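Local coordinates for PGRP-Hd - Peptidoglycan recognition protein homologue (Alvinella pompejana, PDB 3EP1), which probably recognises bacterial peptidoglycan in innate immunity, as a homologue of the peptidoglycan recognition proteins, which share the N-acetylmuramoyl-L-alanine amidase fold, at residues Asp27-Trp32 / Ile111-Ile116. Numbering follows the deposited sequence.
Sequences DEIFLW and IGVAVI
Ile29, Phe30, Leu31 and Trp32 pair in parallel register with Ile111, Gly112, Val113 and Ala114, a compact example of how two strands distant in sequence form the middle of a sheet. Five backbone hydrogen bonds join them. Phe30 reaches Ile111 O through its N and receives Val113 N at its O, the latter bond almost straight at 176°; Trp32 repeats the pattern with Val113 O and Val115 N, and Ile111 N closes the row on Glu28 O. The shortest of the five, Val115 N to Trp32 O, measures 2.7 Å, and the same oxygen takes a CA-H...O contact from Ala114 CA at 3.0 Å.

Apolar contacts occupy the face carrying Ile29, Leu31, Ile111 and Val113. Ile29 and Val113 run side by side, CG2 against CG2 at 3.9 Å; the Ile29 methyl stands anti to its backbone N and the Val113 methyl anti to its carbonyl carbon. Leu31 instead crosses Val115 at about a right angle, its CD2 lying 3.8 Å from Val115 CG1 and 4.1 Å from Val113 CB. Phe162 of helix 160-167 covers Leu31 and Val115.

The other face carries Phe30 and Trp32, both resting on Thr103; Gly112, the partner of Phe30 in the register, adds no side chain there. Nearby, the carboxylate of Glu28, a buried residue, forms salt bridges with Arg106 through OE1 and with Arg152 through OE2.

Strand 149-152 continues the sheet beyond 27-32, and strand 82-84 beyond 111-115. The pair thus forms the parallel centre of the mixed, helix-flanked sheet characteristic of the PGRP/amidase fold.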
loop_
_atom_site.group_PDB
_atom_site.type_symbol
_atom_site.label_atom_id
_atom_site.label_comp_id
_atom_site.label_asym_id
_atom_site.label_seq_id
_atom_site.Cartn_x
_atom_site.Cartn_y
_atom_site.Cartn_z
ATOM N N ASP A 27 0.180 -14.499 -7.086
ATOM C CA ASP A 27 -0.506 -14.112 -8.292
ATOM C C ASP A 27 -2.011 -14.256 -8.168
ATOM O O ASP A 27 -2.743 -13.947 -9.103
ATOM C CB ASP A 27 0.043 -14.899 -9.492
ATOM C CG ASP A 27 -0.075 -16.401 -9.323
ATOM O OD1 ASP A 27 0.262 -16.926 -8.245
ATOM O OD2 ASP A 27 -0.488 -17.064 -10.288
ATOM N N GLU A 28 -2.479 -14.709 -7.009
ATOM C CA GLU A 28 -3.919 -14.833 -6.803
ATOM C C GLU A 28 -4.383 -14.633 -5.356
ATOM O O GLU A 28 -3.699 -15.002 -4.405
ATOM C CB GLU A 28 -4.434 -16.169 -7.366
ATOM C CG GLU A 28 -3.758 -17.419 -6.836
ATOM C CD GLU A 28 -4.002 -18.615 -7.743
ATOM O OE1 GLU A 28 -3.534 -19.728 -7.426
ATOM O OE2 GLU A 28 -4.665 -18.428 -8.783
ATOM N N ILE A 29 -5.551 -14.021 -5.209
ATOM C CA ILE A 29 -6.130 -13.754 -3.896
ATOM C C ILE A 29 -7.381 -14.601 -3.689
ATOM O O ILE A 29 -8.337 -14.505 -4.459
ATOM C CB ILE A 29 -6.531 -12.264 -3.744
ATOM C CG1 ILE A 29 -5.293 -11.361 -3.777
ATOM C CG2 ILE A 29 -7.275 -12.065 -2.439
ATOM C CD1 ILE A 29 -4.613 -11.249 -5.119
ATOM N N PHE A 30 -7.379 -15.428 -2.652
ATOM C CA PHE A 30 -8.534 -16.274 -2.364
ATOM C C PHE A 30 -9.407 -15.656 -1.286
ATOM O O PHE A 30 -8.936 -15.384 -0.185
ATOM C CB PHE A 30 -8.074 -17.671 -1.933
ATOM C CG PHE A 30 -7.456 -18.466 -3.042
ATOM C CD1 PHE A 30 -8.217 -18.838 -4.152
ATOM C CD2 PHE A 30 -6.111 -18.809 -3.006
ATOM C CE1 PHE A 30 -7.643 -19.537 -5.210
ATOM C CE2 PHE A 30 -5.524 -19.511 -4.062
ATOM C CZ PHE A 30 -6.293 -19.873 -5.165
ATOM N N LEU A 31 -10.682 -15.442 -1.611
ATOM C CA LEU A 31 -11.634 -14.842 -0.680
ATOM C C LEU A 31 -12.500 -15.850 0.063
ATOM O O LEU A 31 -13.172 -16.682 -0.549
ATOM C CB LEU A 31 -12.545 -13.851 -1.414
ATOM C CG LEU A 31 -12.103 -12.387 -1.512
ATOM C CD1 LEU A 31 -13.191 -11.580 -2.201
ATOM C CD2 LEU A 31 -11.854 -11.814 -0.125
ATOM N N TRP A 32 -12.476 -15.765 1.387
ATOM C CA TRP A 32 -13.258 -16.651 2.246
ATOM C C TRP A 32 -14.001 -15.825 3.269
ATOM O O TRP A 32 -13.461 -14.863 3.790
ATOM C CB TRP A 32 -12.362 -17.618 3.011
ATOM C CG TRP A 32 -11.705 -18.642 2.183
ATOM C CD1 TRP A 32 -10.582 -18.494 1.424
ATOM C CD2 TRP A 32 -12.114 -20.005 2.041
ATOM N NE1 TRP A 32 -10.261 -19.684 0.822
ATOM C CE2 TRP A 32 -11.186 -20.630 1.181
ATOM C CE3 TRP A 32 -13.178 -20.761 2.560
ATOM C CZ2 TRP A 32 -11.283 -21.979 0.826
ATOM C CZ3 TRP A 32 -13.275 -22.102 2.209
ATOM C CH2 TRP A 32 -12.329 -22.698 1.350
ATOM N N ILE A 111 -2.559 -15.308 -1.678
ATOM C CA ILE A 111 -2.866 -14.615 -0.441
ATOM C C ILE A 111 -4.303 -14.958 -0.041
ATOM O O ILE A 111 -5.228 -14.851 -0.843
ATOM C CB ILE A 111 -2.721 -13.092 -0.625
ATOM C CG1 ILE A 111 -1.244 -12.732 -0.722
ATOM C CG2 ILE A 111 -3.372 -12.353 0.525
ATOM C CD1 ILE A 111 -0.481 -12.997 0.548
ATOM N N GLY A 112 -4.477 -15.400 1.193
ATOM C CA GLY A 112 -5.799 -15.747 1.665
ATOM C C GLY A 112 -6.351 -14.603 2.484
ATOM O O GLY A 112 -5.725 -14.161 3.440
ATOM N N VAL A 113 -7.518 -14.112 2.095
ATOM C CA VAL A 113 -8.149 -13.017 2.803
ATOM C C VAL A 113 -9.518 -13.455 3.300
ATOM O O VAL A 113 -10.353 -13.905 2.526
ATOM C CB VAL A 113 -8.337 -11.781 1.898
ATOM C CG1 VAL A 113 -8.983 -10.660 2.693
ATOM C CG2 VAL A 113 -7.007 -11.319 1.332
ATOM N N ALA A 114 -9.740 -13.331 4.597
ATOM C CA ALA A 114 -11.024 -13.697 5.176
ATOM C C ALA A 114 -11.834 -12.429 5.377
ATOM O O ALA A 114 -11.295 -11.417 5.831
ATOM C CB ALA A 114 -10.826 -14.390 6.512
ATOM N N VAL A 115 -13.115 -12.474 5.014
ATOM C CA VAL A 115 -14.000 -11.329 5.206
ATOM C C VAL A 115 -14.933 -11.703 6.357
ATOM O O VAL A 115 -15.661 -12.699 6.303
ATOM C CB VAL A 115 -14.788 -10.976 3.913
ATOM C CG1 VAL A 115 -13.815 -10.479 2.858
ATOM C CG2 VAL A 115 -15.565 -12.180 3.400
ATOM N N ILE A 116 -14.886 -10.895 7.407
ATOM C CA ILE A 116 -15.645 -11.159 8.612
ATOM C C ILE A 116 -17.146 -10.943 8.537
ATOM O O ILE A 116 -17.626 -9.819 8.588
ATOM C CB ILE A 116 -15.049 -10.352 9.779
ATOM C CG1 ILE A 116 -13.534 -10.600 9.842
ATOM C CG2 ILE A 116 -15.704 -10.763 11.079
ATOM C CD1 ILE A 116 -12.793 -9.839 10.928
#